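Local structure of acetyltransferase (Agrobacterium tumefaciens, 2FSR) at residues F110-L115 with L174-D179; L146-S151 with V184-Q189. The protein probably transfers an acetyl group from acetyl-coenzyme A to an acceptor amine, as expected of a GNAT-family acetyltransferase whose own substrate is not established. All coordinates share one frame; numbering follows the deposited sequence.

Interaction 1: residues F110-L115 with L174-D179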
ATOM      1  N   PHE A 110       6.994  -2.181 -11.513  1.00  9.13           N
ATOM      2  CA  PHE A 110       7.721  -2.180 -10.221  1.00  9.38           C
ATOM      3  C   PHE A 110       8.901  -3.142 -10.257  1.00  9.27           C
ATOM      4  O   PHE A 110       8.704  -4.360 -10.280  1.00 10.50           O
ATOM      5  CB  PHE A 110       6.767  -2.579  -9.094  1.00  9.95           C
ATOM      6  CG  PHE A 110       5.720  -1.558  -8.819  1.00 10.22           C
ATOM      7  CD1 PHE A 110       5.903  -0.594  -7.826  1.00 11.12           C
ATOM      8  CD2 PHE A 110       4.542  -1.531  -9.575  1.00 10.89           C
ATOM      9  CE1 PHE A 110       4.928   0.386  -7.595  1.00 10.98           C
ATOM     10  CE2 PHE A 110       3.565  -0.545  -9.346  1.00  9.26           C
ATOM     11  CZ  PHE A 110       3.753   0.395  -8.353  1.00 11.45           C
ATOM     12  N   PRO A 111      10.138  -2.606 -10.275  1.00  9.22           N
ATOM     13  CA  PRO A 111      11.302  -3.524 -10.355  1.00  9.33           C
ATOM     14  C   PRO A 111      11.424  -4.535  -9.212  1.00  9.64           C
ATOM     15  O   PRO A 111      11.975  -5.616  -9.414  1.00 10.01           O
ATOM     16  CB  PRO A 111      12.502  -2.567 -10.367  1.00 10.29           C
ATOM     17  CG  PRO A 111      11.944  -1.273 -10.890  1.00 10.61           C
ATOM     18  CD  PRO A 111      10.539  -1.191 -10.377  1.00  9.66           C
ATOM     19  N   GLU A 112      10.932  -4.175  -8.020  1.00  8.74           N
ATOM     20  CA  GLU A 112      10.839  -5.074  -6.887  1.00  8.53           C
ATOM     21  C   GLU A 112       9.481  -4.882  -6.214  1.00  8.45           C
ATOM     22  O   GLU A 112       8.836  -3.837  -6.424  1.00  8.44           O
ATOM     23  CB  GLU A 112      11.965  -4.758  -5.894  1.00  8.55           C
ATOM     24  CG  GLU A 112      13.364  -5.093  -6.459  1.00  9.58           C
ATOM     25  CD  GLU A 112      14.471  -4.940  -5.419  1.00  9.30           C
ATOM     26  OE1 GLU A 112      15.011  -3.821  -5.303  1.00  9.76           O
ATOM     27  OE2 GLU A 112      14.751  -5.932  -4.711  1.00 12.55           O
ATOM     28  N   LYS A 113       9.065  -5.875  -5.423  1.00  7.43           N
ATOM     29  CA  LYS A 113       7.798  -5.779  -4.650  1.00  7.63           C
ATOM     30  C   LYS A 113       7.877  -4.585  -3.717  1.00  7.84           C
ATOM     31  O   LYS A 113       8.841  -4.435  -2.974  1.00  8.02           O
ATOM     32  CB  LYS A 113       7.476  -7.075  -3.909  1.00  8.19           C
ATOM     33  CG  LYS A 113       7.178  -8.249  -4.844  1.00  7.36           C
ATOM     34  CD  LYS A 113       6.764  -9.484  -4.064  1.00  8.50           C
ATOM     35  CE  LYS A 113       6.538 -10.681  -4.976  1.00  8.01           C
ATOM     36  NZ  LYS A 113       5.381 -10.520  -5.913  1.00  7.87           N
ATOM     37  N   GLU A 114       6.863  -3.734  -3.766  1.00  7.74           N
ATOM     38  CA  GLU A 114       6.940  -2.370  -3.220  1.00  7.87           C
ATOM     39  C   GLU A 114       5.769  -2.048  -2.303  1.00  8.10           C
ATOM     40  O   GLU A 114       4.604  -2.230  -2.683  1.00  8.62           O
ATOM     41  CB  GLU A 114       7.017  -1.335  -4.357  1.00  8.79           C
ATOM     42  CG  GLU A 114       7.485   0.052  -3.892  1.00  9.35           C
ATOM     43  CD  GLU A 114       6.399   1.064  -3.791  1.00 14.45           C
ATOM     44  OE1 GLU A 114       5.209   0.712  -4.012  1.00 13.81           O
ATOM     45  OE2 GLU A 114       6.752   2.238  -3.551  1.00 12.95           O
ATOM     46  N   LEU A 115       6.085  -1.563  -1.107  1.00  7.39           N
ATOM     47  CA  LEU A 115       5.103  -1.155  -0.108  1.00  7.58           C
ATOM     48  C   LEU A 115       4.819   0.343  -0.244  1.00  8.26           C
ATOM     49  O   LEU A 115       5.743   1.164  -0.229  1.00  7.61           O
ATOM     50  CB  LEU A 115       5.656  -1.455   1.301  1.00  7.93           C
ATOM     51  CG  LEU A 115       4.786  -1.163   2.536  1.00  7.72           C
ATOM     52  CD1 LEU A 115       3.595  -2.090   2.599  1.00  8.71           C
ATOM     53  CD2 LEU A 115       5.615  -1.290   3.823  1.00  7.49           C
ATOM     54  N   LEU A 174      21.784   1.079  -4.485  1.00 12.72           N
ATOM     55  CA  LEU A 174      21.992   0.146  -5.605  1.00 12.38           C
ATOM     56  C   LEU A 174      20.692  -0.436  -6.166  1.00 12.17           C
ATOM     57  O   LEU A 174      20.710  -1.074  -7.224  1.00 12.19           O
ATOM     58  CB  LEU A 174      22.961  -0.989  -5.235  1.00 12.87           C
ATOM     59  CG  LEU A 174      24.402  -0.550  -4.967  1.00 14.32           C
ATOM     60  CD1 LEU A 174      25.259  -1.764  -4.594  1.00 14.95           C
ATOM     61  CD2 LEU A 174      24.982   0.180  -6.178  1.00 16.81           C
ATOM     62  N   ALA A 175      19.578  -0.217  -5.471  1.00 11.34           N
ATOM     63  CA  ALA A 175      18.317  -0.838  -5.871  1.00 10.79           C
ATOM     64  C   ALA A 175      17.863  -0.293  -7.221  1.00 10.44           C
ATOM     65  O   ALA A 175      18.011   0.907  -7.487  1.00 10.76           O
ATOM     66  CB  ALA A 175      17.229  -0.606  -4.818  1.00 11.69           C
ATOM     67  N   PRO A 176      17.288  -1.160  -8.069  1.00 11.11           N
ATOM     68  CA  PRO A 176      16.727  -0.673  -9.314  1.00 11.19           C
ATOM     69  C   PRO A 176      15.496   0.193  -9.046  1.00 12.30           C
ATOM     70  O   PRO A 176      14.863   0.084  -7.998  1.00 12.16           O
ATOM     71  CB  PRO A 176      16.311  -1.962 -10.046  1.00 11.11           C
ATOM     72  CG  PRO A 176      16.083  -2.946  -8.979  1.00 10.79           C
ATOM     73  CD  PRO A 176      17.103  -2.618  -7.909  1.00  9.93           C
ATOM     74  N   ARG A 177      15.164   1.046 -10.004  1.00 13.82           N
ATOM     75  CA  ARG A 177      14.060   1.977  -9.836  1.00 15.31           C
ATOM     76  C   ARG A 177      13.728   2.521 -11.213  1.00 17.04           C
ATOM     77  O   ARG A 177      14.614   2.686 -12.058  1.00 17.51           O
ATOM     78  CB  ARG A 177      14.452   3.127  -8.890  1.00 15.33           C
ATOM     79  CG  ARG A 177      15.594   4.012  -9.390  1.00 14.48           C
ATOM     80  CD  ARG A 177      16.297   4.729  -8.239  1.00 13.82           C
ATOM     81  NE  ARG A 177      17.078   3.780  -7.450  1.00 12.90           N
ATOM     82  CZ  ARG A 177      17.552   3.987  -6.226  1.00 13.71           C
ATOM     83  NH1 ARG A 177      17.338   5.125  -5.572  1.00 15.70           N
ATOM     84  NH2 ARG A 177      18.238   3.024  -5.636  1.00 14.86           N
ATOM     85  N   SER A 178      12.453   2.833 -11.415  0.50 18.04           N
ATOM     86  CA  SER A 178      11.969   3.341 -12.692  0.50 19.16           C
ATOM     87  C   SER A 178      12.284   4.817 -12.915  0.50 19.65           C
ATOM     88  O   SER A 178      12.503   5.241 -14.053  0.50 19.77           O
ATOM     89  CB  SER A 178      10.468   3.096 -12.808  0.50 19.04           C
ATOM     90  OG  SER A 178      10.178   1.726 -12.614  0.50 20.09           O
ATOM     91  N   ASP A 179      12.294   5.591 -11.829  1.00 19.88           N
ATOM     92  CA  ASP A 179      12.654   7.005 -11.865  1.00 21.01           C
ATOM     93  C   ASP A 179      14.028   7.173 -11.218  1.00 21.54           C
ATOM     94  O   ASP A 179      14.174   6.936 -10.019  1.00 21.59           O
ATOM     95  CB  ASP A 179      11.581   7.833 -11.145  1.00 21.42           C
ATOM     96  CG  ASP A 179      11.843   9.342 -11.199  1.00 22.52           C
ATOM     97  OD1 ASP A 179      12.988   9.790 -11.469  1.00 23.42           O
ATOM     98  OD2 ASP A 179      10.872  10.080 -10.943  1.00 26.04           O
TER
HETATM   99  O   HOH W   1      13.724  -1.708  -6.266  1.00 11.41           O

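Interaction 2: residues L146-S151 with V184-Q189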
ATOM      1  N   LEU A 146       8.287 -13.254   1.911  1.00 16.50           N
ATOM      2  CA  LEU A 146       9.034 -12.433   0.960  1.00 17.27           C
ATOM      3  C   LEU A 146      10.459 -12.243   1.470  1.00 18.05           C
ATOM      4  O   LEU A 146      10.646 -11.983   2.666  1.00 19.15           O
ATOM      5  CB  LEU A 146       8.378 -11.073   0.736  1.00 16.64           C
ATOM      6  CG  LEU A 146       6.963 -10.973   0.171  1.00 16.74           C
ATOM      7  CD1 LEU A 146       6.654  -9.506  -0.133  1.00 15.73           C
ATOM      8  CD2 LEU A 146       6.769 -11.825  -1.071  1.00 17.72           C
ATOM      9  N   PRO A 147      11.453 -12.422   0.579  1.00 18.54           N
ATOM     10  CA  PRO A 147      12.868 -12.221   0.903  1.00 18.89           C
ATOM     11  C   PRO A 147      13.281 -10.759   1.095  1.00 18.21           C
ATOM     12  O   PRO A 147      14.309 -10.501   1.726  1.00 19.14           O
ATOM     13  CB  PRO A 147      13.600 -12.842  -0.290  1.00 18.92           C
ATOM     14  CG  PRO A 147      12.629 -12.809  -1.417  1.00 19.84           C
ATOM     15  CD  PRO A 147      11.258 -12.917  -0.795  1.00 19.08           C
ATOM     16  N   THR A 148      12.497  -9.822   0.559  1.00 16.58           N
ATOM     17  CA  THR A 148      12.757  -8.387   0.721  1.00 15.27           C
ATOM     18  C   THR A 148      11.501  -7.610   0.361  1.00 13.86           C
ATOM     19  O   THR A 148      10.543  -8.181  -0.158  1.00 12.86           O
ATOM     20  CB  THR A 148      13.972  -7.893  -0.147  1.00 15.00           C
ATOM     21  OG1 THR A 148      14.347  -6.560   0.247  1.00 14.40           O
ATOM     22  CG2 THR A 148      13.652  -7.901  -1.640  1.00 15.58           C
ATOM     23  N   LEU A 149      11.531  -6.311   0.617  1.00 12.83           N
ATOM     24  CA  LEU A 149      10.431  -5.410   0.280  1.00 11.50           C
ATOM     25  C   LEU A 149      11.027  -3.998   0.199  1.00 10.03           C
ATOM     26  O   LEU A 149      11.974  -3.678   0.943  1.00  9.62           O
ATOM     27  CB  LEU A 149       9.381  -5.492   1.384  1.00 12.75           C
ATOM     28  CG  LEU A 149       7.991  -4.938   1.176  1.00 12.98           C
ATOM     29  CD1 LEU A 149       7.249  -5.542  -0.048  1.00 12.47           C
ATOM     30  CD2 LEU A 149       7.203  -5.199   2.470  1.00 12.63           C
ATOM     31  N   VAL A 150      10.524  -3.166  -0.715  1.00  8.48           N
ATOM     32  CA  VAL A 150      11.048  -1.794  -0.879  1.00  7.65           C
ATOM     33  C   VAL A 150       9.920  -0.771  -0.857  1.00  8.71           C
ATOM     34  O   VAL A 150       8.763  -1.131  -0.951  1.00  8.40           O
ATOM     35  CB  VAL A 150      11.878  -1.601  -2.175  1.00  7.41           C
ATOM     36  CG1 VAL A 150      13.071  -2.558  -2.213  1.00  7.19           C
ATOM     37  CG2 VAL A 150      11.003  -1.815  -3.394  1.00  9.57           C
ATOM     38  N   SER A 151      10.279   0.500  -0.726  1.00  8.49           N
ATOM     39  CA  SER A 151       9.367   1.606  -1.046  1.00  8.64           C
ATOM     40  C   SER A 151      10.084   2.606  -1.941  1.00 10.01           C
ATOM     41  O   SER A 151      11.222   2.998  -1.647  1.00 10.09           O
ATOM     42  CB  SER A 151       8.905   2.314   0.231  1.00  8.67           C
ATOM     43  OG  SER A 151       8.088   1.511   1.042  1.00  8.06           O
ATOM     44  N   VAL A 184      15.116   4.714  -2.749  1.00 12.12           N
ATOM     45  CA  VAL A 184      14.552   3.399  -2.448  1.00 10.84           C
ATOM     46  C   VAL A 184      14.863   3.029  -1.014  1.00 10.55           C
ATOM     47  O   VAL A 184      16.036   2.893  -0.642  1.00 10.31           O
ATOM     48  CB  VAL A 184      15.111   2.302  -3.364  1.00 10.76           C
ATOM     49  CG1 VAL A 184      14.480   0.967  -3.031  1.00 11.27           C
ATOM     50  CG2 VAL A 184      14.844   2.643  -4.819  1.00 10.82           C
ATOM     51  N   TYR A 185      13.815   2.890  -0.218  1.00  8.84           N
ATOM     52  CA  TYR A 185      13.942   2.305   1.109  1.00  8.46           C
ATOM     53  C   TYR A 185      13.744   0.805   1.046  1.00  9.49           C
ATOM     54  O   TYR A 185      12.851   0.335   0.356  1.00  9.06           O
ATOM     55  CB  TYR A 185      12.917   2.924   2.065  1.00  8.55           C
ATOM     56  CG  TYR A 185      13.308   4.302   2.537  1.00 10.16           C
ATOM     57  CD1 TYR A 185      14.131   4.443   3.640  1.00  8.58           C
ATOM     58  CD2 TYR A 185      12.874   5.445   1.882  1.00  9.97           C
ATOM     59  CE1 TYR A 185      14.499   5.687   4.111  1.00 10.06           C
ATOM     60  CE2 TYR A 185      13.259   6.717   2.329  1.00 11.05           C
ATOM     61  CZ  TYR A 185      14.076   6.812   3.449  1.00 10.94           C
ATOM     62  OH  TYR A 185      14.466   8.052   3.905  1.00 13.30           O
ATOM     63  N   ARG A 186      14.582   0.068   1.768  1.00  9.23           N
ATOM     64  CA  ARG A 186      14.449  -1.384   1.813  1.00  9.09           C
ATOM     65  C   ARG A 186      14.169  -1.867   3.236  1.00  9.52           C
ATOM     66  O   ARG A 186      14.740  -1.334   4.202  1.00 10.06           O
ATOM     67  CB  ARG A 186      15.699  -2.061   1.252  1.00  8.93           C
ATOM     68  CG  ARG A 186      15.559  -3.588   1.145  1.00  9.62           C
ATOM     69  CD  ARG A 186      16.760  -4.241   0.476  1.00  8.02           C
ATOM     70  NE  ARG A 186      17.036  -3.711  -0.851  1.00  8.16           N
ATOM     71  CZ  ARG A 186      16.431  -4.106  -1.982  1.00  7.59           C
ATOM     72  NH1 ARG A 186      15.489  -5.047  -1.961  1.00  8.79           N
ATOM     73  NH2 ARG A 186      16.776  -3.558  -3.139  1.00  8.49           N
ATOM     74  N   TYR A 187      13.263  -2.844   3.350  1.00 10.24           N
ATOM     75  CA  TYR A 187      12.875  -3.427   4.640  1.00 11.75           C
ATOM     76  C   TYR A 187      13.334  -4.863   4.706  1.00 13.61           C
ATOM     77  O   TYR A 187      13.382  -5.545   3.682  1.00 14.00           O
ATOM     78  CB  TYR A 187      11.343  -3.407   4.826  1.00 11.28           C
ATOM     79  CG  TYR A 187      10.734  -2.080   4.480  1.00 10.12           C
ATOM     80  CD1 TYR A 187      10.805  -1.003   5.363  1.00  9.38           C
ATOM     81  CD2 TYR A 187      10.106  -1.891   3.265  1.00  9.37           C
ATOM     82  CE1 TYR A 187      10.272   0.228   5.029  1.00  8.48           C
ATOM     83  CE2 TYR A 187       9.565  -0.675   2.912  1.00 10.42           C
ATOM     84  CZ  TYR A 187       9.634   0.391   3.803  1.00  9.49           C
ATOM     85  OH  TYR A 187       9.105   1.619   3.484  1.00 10.21           O
ATOM     86  N   HIS A 188      13.548  -5.381   5.919  0.50 15.13           N
ATOM     87  CA  HIS A 188      13.949  -6.796   6.102  0.50 17.49           C
ATOM     88  C   HIS A 188      13.255  -7.528   7.264  0.50 18.54           C
ATOM     89  O   HIS A 188      12.782  -6.906   8.205  0.50 19.37           O
ATOM     90  CB  HIS A 188      15.465  -6.884   6.300  0.50 17.70           C
ATOM     91  CG  HIS A 188      15.959  -6.108   7.482  0.50 17.83           C
ATOM     92  ND1 HIS A 188      16.041  -6.649   8.748  0.50 20.18           N
ATOM     93  CD2 HIS A 188      16.374  -4.825   7.597  0.50 18.17           C
ATOM     94  CE1 HIS A 188      16.495  -5.735   9.588  0.50 19.66           C
ATOM     95  NE2 HIS A 188      16.706  -4.619   8.914  0.50 20.61           N
ATOM     96  N   GLN A 189      13.212  -8.859   7.180  0.50 20.11           N
ATOM     97  CA  GLN A 189      12.799  -9.733   8.299  0.50 21.30           C
ATOM     98  C   GLN A 189      11.403  -9.426   8.850  0.50 21.69           C
ATOM     99  O   GLN A 189      10.848 -10.191   9.657  0.50 22.69           O
ATOM    100  CB  GLN A 189      13.856  -9.736   9.419  0.50 21.27           C
ATOM    101  CG  GLN A 189      14.200  -8.376   9.999  0.50 22.03           C
ATOM    102  CD  GLN A 189      13.410  -8.049  11.244  0.50 23.13           C
ATOM    103  OE1 GLN A 189      12.194  -7.909  11.203  0.50 23.77           O
ATOM    104  NE2 GLN A 189      14.105  -7.917  12.365  0.50 23.94           N
TER
HETATM  105  O   HOH W   2      15.503  -6.912   2.564  1.00 15.88           O

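Interaction 1: residues F110-L115 with L174-D179
Pro111 and Pro176 pack against each other where two surface loops of this GNAT-type acetyltransferase meet: the turn that leads into strand 114-119, and the connection between strands 170-171 and 183-187. The apolar part is small. CB of Pro111 rests against the ring of Pro176, 3.9 Å from its CG, while CG of the same proline lies over the backbone at CA of Arg177. In one of its conformers, OG of Ser178 also comes near CD of Pro111.

Polar contacts gather at Glu112. Its side chain leaves with CG beside the backbone N (chi1 -67°), runs on extended and crosses the Pro176 ring at about a right angle, bringing OE1 to 3.6 Å from Pro176 CD. One water bridges the two loops, donating to Glu112 OE1 and to Pro176 O, each at 2.7 Å. The same OE1 makes a salt bridge to Arg186, so the carboxylate serves the loop and strand 183-187 together, and its negative charge is probably stabilised there.

Within 174-179 the loop is braced from behind. The CB of Arg177 points away from Pro111, and the chain folds back so that its guanidinium meets Ala175 side-on; NH1 and NH2 also reach the backbone O atoms of Asp182 and Asp172, respectively. Two nitrogens share one acceptor, Ala175 O, which lies close to the guanidinium plane: NE at 3.0 Å and NH2 at 2.8 Å.

Interaction 2: residues L146-S151 with V184-Q189
Strands 149-151 and 184-187 run antiparallel, their axes 4.6 Å apart at closest approach, with Ser151 and Tyr185 as a hydrogen-bonded pair and Val150 and Arg186 as the non-hydrogen-bonded pair beside it. They belong to the three-stranded sheet of order 149-153, 183-187, 170-171, in the C-terminal part of the GNAT fold. Ser151 N gives to Tyr185 O, Tyr185 N returns a bond to Ser151 O, and further along Tyr187 N gives to Leu149 O at 2.9 Å.

On the face carrying Val150 and Arg186, these two side chains lie side by side and point the same way. Arg186 starts out extended and bends at chi3 (-57°), which turns its guanidinium back over the neighbouring strand. CG1 of Val150 sits over one face of that group, offset toward its rim, while Thr148 OG1 accepts from NH1 at the edge, in plane, at 2.9 Å. A water lies 2.6 Å from Thr148 OG1 and donates to Tyr187 O, linking Thr148 to the backbone of Tyr187. CG1 of Val184 closes against Val150 CB at 3.8 Å.

The other face carries Leu149, Ser151 and the two tyrosines. Tyr187 leans across the neighbouring strand, its CD2 4.1 Å from Leu149 CB, and its hydroxyl donates to Ser151 OG at 2.6 Å. That OG sits at the ring's edge, in its plane, and gives its own proton to Leu115 O. Helices 128-143 and 158-166 pack on this side, the first touching Leu149 and the second Tyr185, with Tyr187 reaching both.

Arg186 also makes salt bridges to Glu112 through NH2 and to Asp172 through NE. With Thr148 at NH1, all three nitrogens have partners, which should fix the guanidinium's rotation, and the two carboxylates beside it probably balance its charge.

Overall arrangement
The two contacts interleave along the chain, in the order 110-115, 146-151, 174-179, 184-189, and their centres lie 10 Å apart on the same side of the chain's centre. Interaction 2 joins two strands of the three-stranded antiparallel sheet; interaction 1 lies nearer the surface, between the entrance to strand 114-119, at the edge of the five-stranded sheet, and the loop before strand 183-187. They touch directly: Leu115 N probably bonds to Val150 O, and Arg177 packs on Val184. Strand 149-153 thus meets strand 114-119 as well as 183-187, bringing the two sheets together. In GNAT enzymes the corresponding strands usually splay apart further along, and acetyl-CoA binds in that gap, so these contacts probably mark the joined end.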